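Local structure of putative isochorismatase (Bordetella bronchiseptica, 3UAO) at residues A[52-57]-A[120-126]; A[88-94]-A[134-140]; A[93-99]-A[112-117]; A[159-164]-A[184-190]. The protein catalyses the hydrolysis of maleamate to maleate and ammonia, a step in the breakdown of nicotinate (vitamin B3), as a member of the isochorismatase-like hydrolase family. All blocks are in the same frame, centred on the assembly; numbering follows the deposited sequence.

Interaction 1. Residues A[52-57]-A[120-126]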
# COMPACT_ATOMS: atom_id res chain seq x y z
N PHE A 52 -1.01 6.93 -21.93
CA PHE A 52 -1.06 7.38 -23.32
C PHE A 52 -1.94 6.44 -24.13
O PHE A 52 -1.43 5.64 -24.92
CB PHE A 52 0.35 7.50 -23.91
CG PHE A 52 0.98 8.84 -23.70
CD1 PHE A 52 0.21 9.95 -23.41
CD2 PHE A 52 2.36 8.99 -23.84
CE1 PHE A 52 0.80 11.17 -23.27
CE2 PHE A 52 2.94 10.21 -23.71
CZ PHE A 52 2.18 11.30 -23.43
N VAL A 53 -3.26 6.56 -23.92
CA VAL A 53 -4.24 5.64 -24.48
C VAL A 53 -5.13 6.41 -25.44
O VAL A 53 -5.24 7.63 -25.33
CB VAL A 53 -5.07 4.92 -23.37
CG1 VAL A 53 -4.14 4.15 -22.44
CG2 VAL A 53 -5.91 5.88 -22.57
N ASN A 54 -5.74 5.72 -26.41
CA ASN A 54 -6.47 6.39 -27.52
C ASN A 54 -7.45 7.50 -27.04
O ASN A 54 -7.62 8.52 -27.70
CB ASN A 54 -7.24 5.36 -28.38
CG ASN A 54 -6.33 4.39 -29.15
OD1 ASN A 54 -6.52 3.16 -29.12
ND2 ASN A 54 -5.34 4.93 -29.83
N GLY A 55 -8.10 7.28 -25.90
CA GLY A 55 -9.07 8.23 -25.39
C GLY A 55 -8.47 9.52 -24.88
O GLY A 55 -9.12 10.56 -24.89
N PHE A 56 -7.22 9.48 -24.42
CA PHE A 56 -6.47 10.70 -24.02
C PHE A 56 -5.72 11.39 -25.19
O PHE A 56 -5.35 12.56 -25.09
CB PHE A 56 -5.50 10.38 -22.88
CG PHE A 56 -6.17 10.23 -21.55
CD1 PHE A 56 -6.35 11.32 -20.74
CD2 PHE A 56 -6.63 9.01 -21.14
CE1 PHE A 56 -6.99 11.18 -19.51
CE2 PHE A 56 -7.26 8.86 -19.92
CZ PHE A 56 -7.45 9.95 -19.10
N ALA A 57 -5.49 10.66 -26.28
CA ALA A 57 -4.91 11.23 -27.51
C ALA A 57 -5.96 11.96 -28.32
O ALA A 57 -5.71 13.07 -28.76
CB ALA A 57 -4.25 10.14 -28.38
N PRO A 120 -11.66 0.55 -27.33
CA PRO A 120 -10.44 1.05 -27.96
C PRO A 120 -9.92 2.32 -27.26
O PRO A 120 -8.72 2.53 -27.20
CB PRO A 120 -10.86 1.33 -29.42
CG PRO A 120 -12.38 1.43 -29.40
CD PRO A 120 -12.80 0.49 -28.28
N ALA A 121 -10.83 3.13 -26.71
CA ALA A 121 -10.45 4.31 -25.92
C ALA A 121 -9.38 3.97 -24.87
O ALA A 121 -8.45 4.75 -24.62
CB ALA A 121 -11.68 4.91 -25.26
N SER A 122 -9.48 2.79 -24.27
CA SER A 122 -8.61 2.45 -23.15
C SER A 122 -7.28 1.87 -23.59
O SER A 122 -6.39 1.73 -22.78
CB SER A 122 -9.32 1.45 -22.25
OG SER A 122 -9.28 0.14 -22.81
N ALA A 123 -7.14 1.54 -24.87
CA ALA A 123 -5.94 0.89 -25.37
C ALA A 123 -4.77 1.86 -25.51
O ALA A 123 -4.96 3.04 -25.85
CB ALA A 123 -6.21 0.25 -26.73
N ILE A 124 -3.57 1.34 -25.30
CA ILE A 124 -2.34 2.09 -25.60
C ILE A 124 -2.24 2.47 -27.09
O ILE A 124 -2.60 1.71 -27.96
CB ILE A 124 -1.09 1.30 -25.18
CG1 ILE A 124 -1.05 1.24 -23.64
CG2 ILE A 124 0.15 1.97 -25.77
CD1 ILE A 124 0.16 0.48 -23.06
N VAL A 125 -1.77 3.69 -27.35
CA VAL A 125 -1.80 4.26 -28.70
C VAL A 125 -0.80 3.51 -29.55
O VAL A 125 0.29 3.24 -29.08
CB VAL A 125 -1.46 5.78 -28.72
CG1 VAL A 125 -2.51 6.57 -27.93
CG2 VAL A 125 -0.06 6.05 -28.22
N PRO A 126 -1.16 3.18 -30.80
CA PRO A 126 -0.29 2.35 -31.63
C PRO A 126 1.13 2.86 -31.69
O PRO A 126 2.04 2.05 -31.74
CB PRO A 126 -0.95 2.43 -33.01
CG PRO A 126 -2.40 2.65 -32.71
CD PRO A 126 -2.36 3.61 -31.54
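Val53 and Val125 flank the seam between residues 52-57 and 120-126, each turning a methyl toward backbone of the other segment. Val125 CG1 lies anti to its own carbonyl carbon (chi1 -63°), beside the backbone N, which sets it against the carbonyl that this N-H uses: CG1 is 3.3 Å from Phe52 O, while Val125 N donates to Phe52 O at 3.1 Å. The same methyl reaches the CB of Ala57, 4.0 Å away. Val53 is the N-cap of helix 54-57, and its two methyls each meet a carbonyl of the 3-10 turn, CG1 3.3 Å from Ser122 O and CG2 against Ala121 O. Its CG1 also meets Ile124 CG1 more loosely, at 4.4 Å. The Asn54 side chain crosses the ring of Pro126 at about a right angle. Along the backbone, Asn54 N donates to Ala123 O at 2.8 Å, and Gly55 N to Ala121 O at 2.9 Å. Phe52 turns its ring away, onto Ala70 and Ile71 of helix 67-84. Chemically, the first-turn N-H groups of Asn54 and Gly55, which have no helical acceptor before them, are satisfied by carbonyls of the 120-126 loop, while Val53 O receives Phe56 N and Ala57 N; the loop thus completes the helix start.

Interaction 2. Residues A[88-94]-A[134-140]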
# COMPACT_ATOMS: atom_id res chain seq x y z
N VAL A 88 10.75 -1.21 -18.63
CA VAL A 88 9.71 -0.33 -19.20
C VAL A 88 8.30 -0.78 -18.78
O VAL A 88 7.98 -1.96 -18.86
CB VAL A 88 9.81 -0.23 -20.73
CG1 VAL A 88 8.74 0.75 -21.29
CG2 VAL A 88 11.18 0.24 -21.12
N ALA A 89 7.50 0.20 -18.31
CA ALA A 89 6.16 -0.04 -17.78
C ALA A 89 5.19 0.94 -18.40
O ALA A 89 5.49 2.11 -18.55
CB ALA A 89 6.14 0.09 -16.26
N HIS A 90 4.03 0.45 -18.79
CA HIS A 90 2.97 1.25 -19.35
C HIS A 90 1.75 1.13 -18.43
O HIS A 90 1.51 0.07 -17.85
CB HIS A 90 2.60 0.72 -20.75
CG HIS A 90 3.77 0.51 -21.66
ND1 HIS A 90 4.06 1.35 -22.71
CD2 HIS A 90 4.74 -0.45 -21.66
CE1 HIS A 90 5.14 0.91 -23.34
NE2 HIS A 90 5.57 -0.18 -22.72
N SER A 91 0.99 2.20 -18.31
CA SER A 91 -0.18 2.20 -17.48
C SER A 91 -1.39 2.43 -18.38
O SER A 91 -1.31 3.05 -19.45
CB SER A 91 -0.06 3.29 -16.38
OG SER A 91 -0.74 4.48 -16.74
N ARG A 92 -2.52 1.92 -17.94
CA ARG A 92 -3.80 2.09 -18.64
C ARG A 92 -4.84 2.19 -17.55
O ARG A 92 -4.71 1.48 -16.56
CB ARG A 92 -4.15 0.85 -19.48
CG ARG A 92 -3.21 0.54 -20.63
CD ARG A 92 -3.55 -0.78 -21.28
NE ARG A 92 -4.96 -0.78 -21.67
CZ ARG A 92 -5.74 -1.86 -21.78
NH1 ARG A 92 -5.28 -3.08 -21.55
NH2 ARG A 92 -6.99 -1.68 -22.11
N ILE A 93 -5.83 3.08 -17.69
CA ILE A 93 -6.99 3.07 -16.82
C ILE A 93 -7.92 2.02 -17.37
O ILE A 93 -8.20 1.98 -18.58
CB ILE A 93 -7.66 4.44 -16.70
CG1 ILE A 93 -6.72 5.41 -15.96
CG2 ILE A 93 -8.96 4.39 -15.86
CD1 ILE A 93 -7.21 6.88 -15.91
N VAL A 94 -8.31 1.08 -16.49
CA VAL A 94 -9.27 0.03 -16.83
C VAL A 94 -10.25 -0.24 -15.69
O VAL A 94 -9.85 -0.61 -14.58
CB VAL A 94 -8.58 -1.29 -17.15
CG1 VAL A 94 -9.63 -2.44 -17.27
CG2 VAL A 94 -7.72 -1.18 -18.41
N GLU A 134 7.80 -5.70 -21.13
CA GLU A 134 7.39 -4.39 -20.69
C GLU A 134 6.01 -4.54 -20.06
O GLU A 134 5.11 -5.16 -20.63
CB GLU A 134 7.33 -3.42 -21.87
CG GLU A 134 8.67 -3.14 -22.54
CD GLU A 134 8.54 -2.18 -23.71
OE1 GLU A 134 7.41 -1.78 -24.06
OE2 GLU A 134 9.60 -1.85 -24.29
N TYR A 135 5.86 -3.94 -18.88
CA TYR A 135 4.79 -4.26 -17.97
C TYR A 135 3.65 -3.31 -18.19
O TYR A 135 3.85 -2.09 -18.25
CB TYR A 135 5.31 -4.16 -16.53
CG TYR A 135 4.31 -4.51 -15.46
CD1 TYR A 135 3.45 -5.59 -15.59
CD2 TYR A 135 4.23 -3.76 -14.31
CE1 TYR A 135 2.54 -5.89 -14.61
CE2 TYR A 135 3.32 -4.07 -13.34
CZ TYR A 135 2.48 -5.15 -13.49
OH TYR A 135 1.57 -5.45 -12.49
N VAL A 136 2.44 -3.86 -18.31
CA VAL A 136 1.24 -3.05 -18.53
C VAL A 136 0.50 -3.09 -17.22
O VAL A 136 -0.01 -4.11 -16.81
CB VAL A 136 0.35 -3.60 -19.67
CG1 VAL A 136 -0.85 -2.71 -19.94
CG2 VAL A 136 1.20 -3.82 -20.96
N VAL A 137 0.45 -1.96 -16.54
CA VAL A 137 -0.22 -1.91 -15.29
C VAL A 137 -1.57 -1.25 -15.53
O VAL A 137 -1.67 -0.23 -16.21
CB VAL A 137 0.66 -1.27 -14.18
CG1 VAL A 137 1.32 -0.10 -14.64
CG2 VAL A 137 -0.18 -0.93 -12.98
N ARG A 138 -2.61 -1.90 -14.99
CA ARG A 138 -3.98 -1.46 -15.10
C ARG A 138 -4.38 -0.87 -13.79
O ARG A 138 -4.03 -1.39 -12.74
CB ARG A 138 -4.89 -2.63 -15.40
CG ARG A 138 -4.86 -3.10 -16.87
CD ARG A 138 -5.17 -4.59 -16.93
NE ARG A 138 -5.19 -5.09 -18.29
CZ ARG A 138 -4.22 -5.82 -18.87
NH1 ARG A 138 -3.12 -6.17 -18.21
NH2 ARG A 138 -4.39 -6.22 -20.14
N LYS A 139 -5.14 0.23 -13.86
CA LYS A 139 -5.46 0.96 -12.68
C LYS A 139 -6.84 1.53 -12.84
O LYS A 139 -7.33 1.68 -13.96
CB LYS A 139 -4.41 2.06 -12.47
CG LYS A 139 -4.41 3.24 -13.50
CD LYS A 139 -3.05 3.90 -13.52
CE LYS A 139 -2.99 5.22 -14.32
NZ LYS A 139 -4.15 6.14 -14.02
N SER A 140 -7.49 1.80 -11.71
CA SER A 140 -8.75 2.47 -11.68
C SER A 140 -8.63 3.78 -10.89
O SER A 140 -9.62 4.38 -10.55
CB SER A 140 -9.77 1.56 -10.99
OG SER A 140 -9.23 1.04 -9.77
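Residues Val88-Val94 and Glu134-Ser140 pair as parallel neighbours in the six-stranded sheet of the Rossmann-like fold, 135-139 being its outermost strand on this side within the chain. Their axes diverge by 27°, and six backbone bonds run from Tyr135 N to Val88 O through to Val94 N to Lys139 O (2.8 Å). At the start of the pair His90 bends over toward Glu134: NE2 donates to OE1 at 2.8 Å, the acceptor lying near the imidazole plane, whereas the ring nitrogen meets the carboxylate from above its plane. Glu134, extended beyond CG, lies alongside Val88 (CG to Val88 CB 3.6 Å) and sends OE2 to Arg82. On the same face as His90, Arg92 CD packs on Val136 CG1 at 3.6 Å. Arg92 and Arg138 run side by side with guanidinium planes 70° apart, Arg92 NH1 3.6 Å from Arg138 NH2; Glu117 takes a salt bridge from each, which probably lets them lie so close. On the opposite face Lys139 leads along Ser91 and Ile93, NZ 3.3 Å from Ile93 CG1. NZ bonds to Thr141 O and Pro142 O and forms a salt bridge with Asp51, itself hydrogen-bonded to Ser91 OG, consistent with the lysine-aspartate pair of isochorismatase-like hydrolases. The charged ends on both faces thus each meet an opposite charge: Glu134 with Arg82, the arginines with Glu117, Lys139 with Asp51.

Interaction 3. Residues A[93-99]-A[112-117]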
# COMPACT_ATOMS: atom_id res chain seq x y z
N ILE A 93 -5.83 3.08 -17.69
CA ILE A 93 -6.99 3.07 -16.82
C ILE A 93 -7.92 2.02 -17.37
O ILE A 93 -8.20 1.98 -18.58
CB ILE A 93 -7.66 4.44 -16.70
CG1 ILE A 93 -6.72 5.41 -15.96
CG2 ILE A 93 -8.96 4.39 -15.86
CD1 ILE A 93 -7.21 6.88 -15.91
N VAL A 94 -8.31 1.08 -16.49
CA VAL A 94 -9.27 0.03 -16.83
C VAL A 94 -10.25 -0.24 -15.69
O VAL A 94 -9.85 -0.61 -14.58
CB VAL A 94 -8.58 -1.29 -17.15
CG1 VAL A 94 -9.63 -2.44 -17.27
CG2 VAL A 94 -7.72 -1.18 -18.41
N TYR A 95 -11.54 -0.08 -15.95
CA TYR A 95 -12.59 -0.56 -15.05
C TYR A 95 -13.21 -1.85 -15.59
O TYR A 95 -13.06 -2.16 -16.77
CB TYR A 95 -13.69 0.48 -14.92
CG TYR A 95 -13.29 1.73 -14.13
CD1 TYR A 95 -13.65 1.87 -12.79
CD2 TYR A 95 -12.62 2.76 -14.73
CE1 TYR A 95 -13.31 3.00 -12.07
CE2 TYR A 95 -12.26 3.91 -14.00
CZ TYR A 95 -12.61 4.01 -12.68
OH TYR A 95 -12.28 5.12 -11.95
N ALA A 96 -13.93 -2.55 -14.70
CA ALA A 96 -14.71 -3.73 -15.06
C ALA A 96 -15.90 -3.36 -15.96
O ALA A 96 -16.54 -2.34 -15.74
CB ALA A 96 -15.21 -4.49 -13.79
N ASP A 97 -16.16 -4.23 -16.93
CA ASP A 97 -17.25 -4.11 -17.92
C ASP A 97 -18.61 -3.75 -17.29
O ASP A 97 -19.33 -2.90 -17.83
CB ASP A 97 -17.39 -5.40 -18.75
CG ASP A 97 -16.29 -5.56 -19.81
OD1 ASP A 97 -15.41 -4.67 -19.93
OD2 ASP A 97 -16.32 -6.58 -20.54
N ASP A 98 -18.91 -4.35 -16.15
CA ASP A 98 -20.16 -4.05 -15.43
C ASP A 98 -20.07 -2.90 -14.38
O ASP A 98 -20.94 -2.79 -13.52
CB ASP A 98 -20.74 -5.35 -14.79
CG ASP A 98 -19.85 -5.92 -13.67
OD1 ASP A 98 -18.75 -5.39 -13.43
OD2 ASP A 98 -20.27 -6.93 -13.04
N ASP A 99 -19.02 -2.08 -14.46
CA ASP A 99 -18.80 -1.02 -13.46
C ASP A 99 -18.63 -1.54 -12.01
O ASP A 99 -18.89 -0.80 -11.07
CB ASP A 99 -19.98 -0.01 -13.47
CG ASP A 99 -20.41 0.40 -14.89
OD1 ASP A 99 -19.59 0.26 -15.82
OD2 ASP A 99 -21.56 0.89 -15.04
N MET A 112 -14.32 8.16 -17.26
CA MET A 112 -13.28 7.18 -16.97
C MET A 112 -13.88 5.82 -16.80
O MET A 112 -13.21 4.84 -16.93
CB MET A 112 -12.59 7.49 -15.67
CG MET A 112 -11.96 8.86 -15.58
SD MET A 112 -10.39 8.95 -16.45
CE MET A 112 -10.94 9.66 -18.00
N LEU A 113 -15.16 5.78 -16.47
CA LEU A 113 -15.86 4.55 -16.23
C LEU A 113 -16.12 3.82 -17.52
O LEU A 113 -16.53 2.68 -17.48
CB LEU A 113 -17.21 4.87 -15.56
CG LEU A 113 -17.95 3.71 -14.93
CD1 LEU A 113 -17.10 3.18 -13.78
CD2 LEU A 113 -19.34 4.18 -14.49
N THR A 114 -15.92 4.49 -18.66
CA THR A 114 -16.14 3.88 -19.97
C THR A 114 -14.85 3.28 -20.49
O THR A 114 -14.87 2.63 -21.51
CB THR A 114 -16.60 4.93 -20.98
OG1 THR A 114 -15.50 5.76 -21.35
CG2 THR A 114 -17.75 5.79 -20.40
N LEU A 115 -13.75 3.50 -19.78
CA LEU A 115 -12.45 2.89 -20.09
C LEU A 115 -12.37 1.41 -19.71
O LEU A 115 -11.83 1.04 -18.69
CB LEU A 115 -11.31 3.67 -19.43
CG LEU A 115 -11.17 5.09 -20.01
CD1 LEU A 115 -10.01 5.90 -19.37
CD2 LEU A 115 -11.02 5.05 -21.58
N LYS A 116 -12.90 0.55 -20.59
CA LYS A 116 -13.04 -0.86 -20.31
C LYS A 116 -11.91 -1.60 -21.03
O LYS A 116 -11.18 -1.03 -21.84
CB LYS A 116 -14.41 -1.34 -20.76
CG LYS A 116 -15.56 -0.44 -20.31
CD LYS A 116 -15.65 -0.31 -18.81
CE LYS A 116 -17.10 -0.05 -18.34
NZ LYS A 116 -17.14 0.11 -16.86
N GLU A 117 -11.71 -2.85 -20.68
CA GLU A 117 -10.53 -3.56 -21.11
C GLU A 117 -10.41 -3.59 -22.65
O GLU A 117 -9.32 -3.39 -23.21
CB GLU A 117 -10.51 -4.95 -20.48
CG GLU A 117 -9.35 -5.86 -20.88
CD GLU A 117 -7.99 -5.26 -20.64
OE1 GLU A 117 -7.74 -4.75 -19.53
OE2 GLU A 117 -7.16 -5.32 -21.57
O HOH W 1 -13.23 -3.90 -18.52
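Tyr95 and Leu113 form the apolar centre, their side chains crossing at about a right angle. Leu113 CD1 sits over one face of the ring, 4.2 Å from its centroid in a CH-pi contact, displaced toward the Tyr95 CD1 side of the ring. Met112 CB meets the ring at Tyr95 CE2, 4.0 Å off, while its sulfur swings away to Ile93, SD to CD1 3.8 Å. Leu115 CD1 packs on Ile93 CB. Just outside this cluster Tyr95 N bonds to Leu115 O at 3.0 Å, Leu115 being the centre of an inverse gamma turn. The polar edge gathers round Lys116, whose chain bends at chi2 (-60°) and then runs out so that NZ lies between the two segments. There NZ is gripped by three oxygens: Asp99 OD1 in a salt bridge at 2.7 Å, Ala96 O at 2.8 Å, and Leu113 O of its own segment at 2.7 Å. Ala96 O also closes the type I turn by accepting Asp99 N, from the face of its plane opposite NZ. A water accepts from Glu117 N and donates to Tyr95 O and Asp97 OD1. The contact begins at the last residue of strand 87-93 and extends beyond it: Tyr95 and Met112 touch Phe105 of helix 105-108, Met112 and Leu115 lean on Phe56 of helix 54-57, and Asp98 bonds to Gly133 of a second subunit.

Interaction 4. Residues A[159-164]-A[184-190]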
# COMPACT_ATOMS: atom_id res chain seq x y z
N VAL A 159 15.40 -0.72 -9.77
CA VAL A 159 15.37 0.59 -10.44
C VAL A 159 15.53 1.76 -9.48
O VAL A 159 14.79 1.87 -8.50
CB VAL A 159 14.09 0.77 -11.29
CG1 VAL A 159 13.89 2.24 -11.70
CG2 VAL A 159 14.16 -0.16 -12.52
N GLN A 160 16.50 2.63 -9.76
CA GLN A 160 16.81 3.77 -8.87
C GLN A 160 16.13 5.03 -9.33
O GLN A 160 15.63 5.78 -8.51
CB GLN A 160 18.33 4.01 -8.80
CG GLN A 160 19.09 2.93 -8.03
CD GLN A 160 18.84 3.03 -6.57
OE1 GLN A 160 17.90 2.45 -6.05
NE2 GLN A 160 19.67 3.81 -5.88
N THR A 161 16.15 5.27 -10.63
CA THR A 161 15.57 6.43 -11.28
C THR A 161 14.55 6.03 -12.38
O THR A 161 14.82 5.20 -13.25
CB THR A 161 16.68 7.26 -11.95
OG1 THR A 161 17.64 7.71 -10.97
CG2 THR A 161 16.10 8.46 -12.70
N LEU A 162 13.39 6.65 -12.35
CA LEU A 162 12.31 6.35 -13.26
C LEU A 162 11.94 7.56 -14.11
O LEU A 162 11.53 8.59 -13.61
CB LEU A 162 11.09 5.93 -12.41
CG LEU A 162 9.80 5.51 -13.13
CD1 LEU A 162 10.11 4.23 -13.95
CD2 LEU A 162 8.63 5.34 -12.18
N LEU A 163 12.07 7.43 -15.42
CA LEU A 163 11.64 8.49 -16.32
C LEU A 163 10.12 8.37 -16.46
O LEU A 163 9.59 7.26 -16.57
CB LEU A 163 12.34 8.36 -17.67
CG LEU A 163 13.84 8.79 -17.77
CD1 LEU A 163 14.79 7.86 -16.99
CD2 LEU A 163 14.27 8.92 -19.21
N VAL A 164 9.41 9.49 -16.39
CA VAL A 164 7.96 9.49 -16.57
C VAL A 164 7.51 10.30 -17.77
O VAL A 164 7.94 11.42 -17.99
CB VAL A 164 7.21 10.01 -15.30
CG1 VAL A 164 5.70 9.99 -15.55
CG2 VAL A 164 7.55 9.16 -14.11
N GLY A 184 10.33 5.49 -3.14
CA GLY A 184 11.78 5.34 -3.16
C GLY A 184 12.52 5.47 -4.48
O GLY A 184 13.72 5.20 -4.53
N PHE A 185 11.84 5.92 -5.55
CA PHE A 185 12.48 6.10 -6.87
C PHE A 185 12.73 7.58 -7.19
O PHE A 185 11.95 8.45 -6.84
CB PHE A 185 11.63 5.42 -7.98
CG PHE A 185 11.20 4.01 -7.61
CD1 PHE A 185 12.08 2.96 -7.66
CD2 PHE A 185 9.93 3.76 -7.19
CE1 PHE A 185 11.73 1.67 -7.29
CE2 PHE A 185 9.55 2.46 -6.83
CZ PHE A 185 10.46 1.42 -6.88
N ARG A 186 13.80 7.89 -7.89
CA ARG A 186 14.08 9.28 -8.29
C ARG A 186 13.26 9.48 -9.54
O ARG A 186 13.57 8.82 -10.55
CB ARG A 186 15.56 9.47 -8.57
CG ARG A 186 16.41 9.29 -7.31
CD ARG A 186 17.84 8.89 -7.60
NE ARG A 186 18.56 8.61 -6.37
CZ ARG A 186 19.45 9.42 -5.80
NH1 ARG A 186 19.79 10.59 -6.32
NH2 ARG A 186 20.03 9.05 -4.68
N PRO A 187 12.20 10.32 -9.49
CA PRO A 187 11.47 10.55 -10.72
C PRO A 187 12.18 11.57 -11.61
O PRO A 187 12.71 12.58 -11.12
CB PRO A 187 10.09 11.11 -10.26
CG PRO A 187 10.13 11.07 -8.69
CD PRO A 187 11.61 11.07 -8.36
N LEU A 188 12.19 11.29 -12.92
CA LEU A 188 12.68 12.20 -13.94
C LEU A 188 11.50 12.49 -14.87
O LEU A 188 11.16 11.69 -15.75
CB LEU A 188 13.83 11.55 -14.71
CG LEU A 188 14.83 12.44 -15.45
CD1 LEU A 188 15.93 11.60 -16.08
CD2 LEU A 188 14.17 13.37 -16.47
N VAL A 189 10.85 13.64 -14.66
CA VAL A 189 9.71 14.02 -15.48
C VAL A 189 10.17 14.62 -16.82
O VAL A 189 10.80 15.66 -16.88
CB VAL A 189 8.77 14.96 -14.74
CG1 VAL A 189 7.57 15.31 -15.62
CG2 VAL A 189 8.32 14.28 -13.43
N LEU A 190 9.86 13.91 -17.89
CA LEU A 190 10.14 14.36 -19.22
C LEU A 190 9.15 15.47 -19.57
O LEU A 190 8.03 15.18 -19.99
CB LEU A 190 9.98 13.20 -20.19
CG LEU A 190 11.04 12.11 -20.40
CD1 LEU A 190 12.43 12.44 -19.77
CD2 LEU A 190 10.50 10.67 -20.06
O HOH W 2 15.82 5.72 -5.87
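Strands 161-164 and 186-190 run parallel at an axis distance of 4.6 Å and an angle of 24°, stitched by five backbone bonds from Arg186 N to Gln160 O (2.9 Å) through to Leu190 N to Val164 O. They are the two strands of a beta-alpha-beta unit of the Rossmann-like sheet, helix 174-182 making the crossover; that helix ends in a Schellman motif at Gly184, whose positive phi turns the chain into the second strand. On one face Leu163 and Leu188 lie side by side and point the same way, Leu163 CG 3.9 Å from Leu188 CD1. Leu163 CB further receives Leu190 CD2 at 3.8 Å, and Ala222 of helix 219-224 touches both Leu188 and Leu190. At the start of this face Thr161 CG2, anti to the backbone N, lies against Arg186 O at 3.3 Å, while OG1, on the other branch, faces Arg186 CD and bonds to Lys42 O. The extended Arg186 chain carries its guanidinium outward to Pro40 O and packs on Ile107 of a fourth subunit. The other face, with Leu162, Val164, Pro187 and Val189, is apolar; Val177 of helix 174-182 touches Val164 and Val189. Phe185 turns a ring edge to the backbone, CD1 3.0 Å from Val159 O, which lies in the ring plane, and touches Ala155 of a third subunit. At the start of the pair one water donates to both Gln160 O (2.6 Å) and Gly184 O (2.5 Å).

Overall arrangement
Interactions 2 and 4 belong to the same parallel sheet, their centres about 16 Å apart, and both are buried; interaction 4 is mostly aliphatic, whereas interaction 2 places charged and imidazole groups among its strand bonds. Interactions 1 and 3 are partly buried and built from loops and short helical turns on the same side of the chain's centre, with backbone bonds at the start of helix 54-57 in the one and a lysine-centred polar cluster in the other. Ser122 OG ties interaction 1 to Arg92 of interaction 2 and Lys116 O of interaction 3, while Glu117 of interaction 3 bridges to Arg92 and Arg138. Interaction 3 also shares Ile93 and Val94 with interaction 2. Interaction 4 touches none of the others.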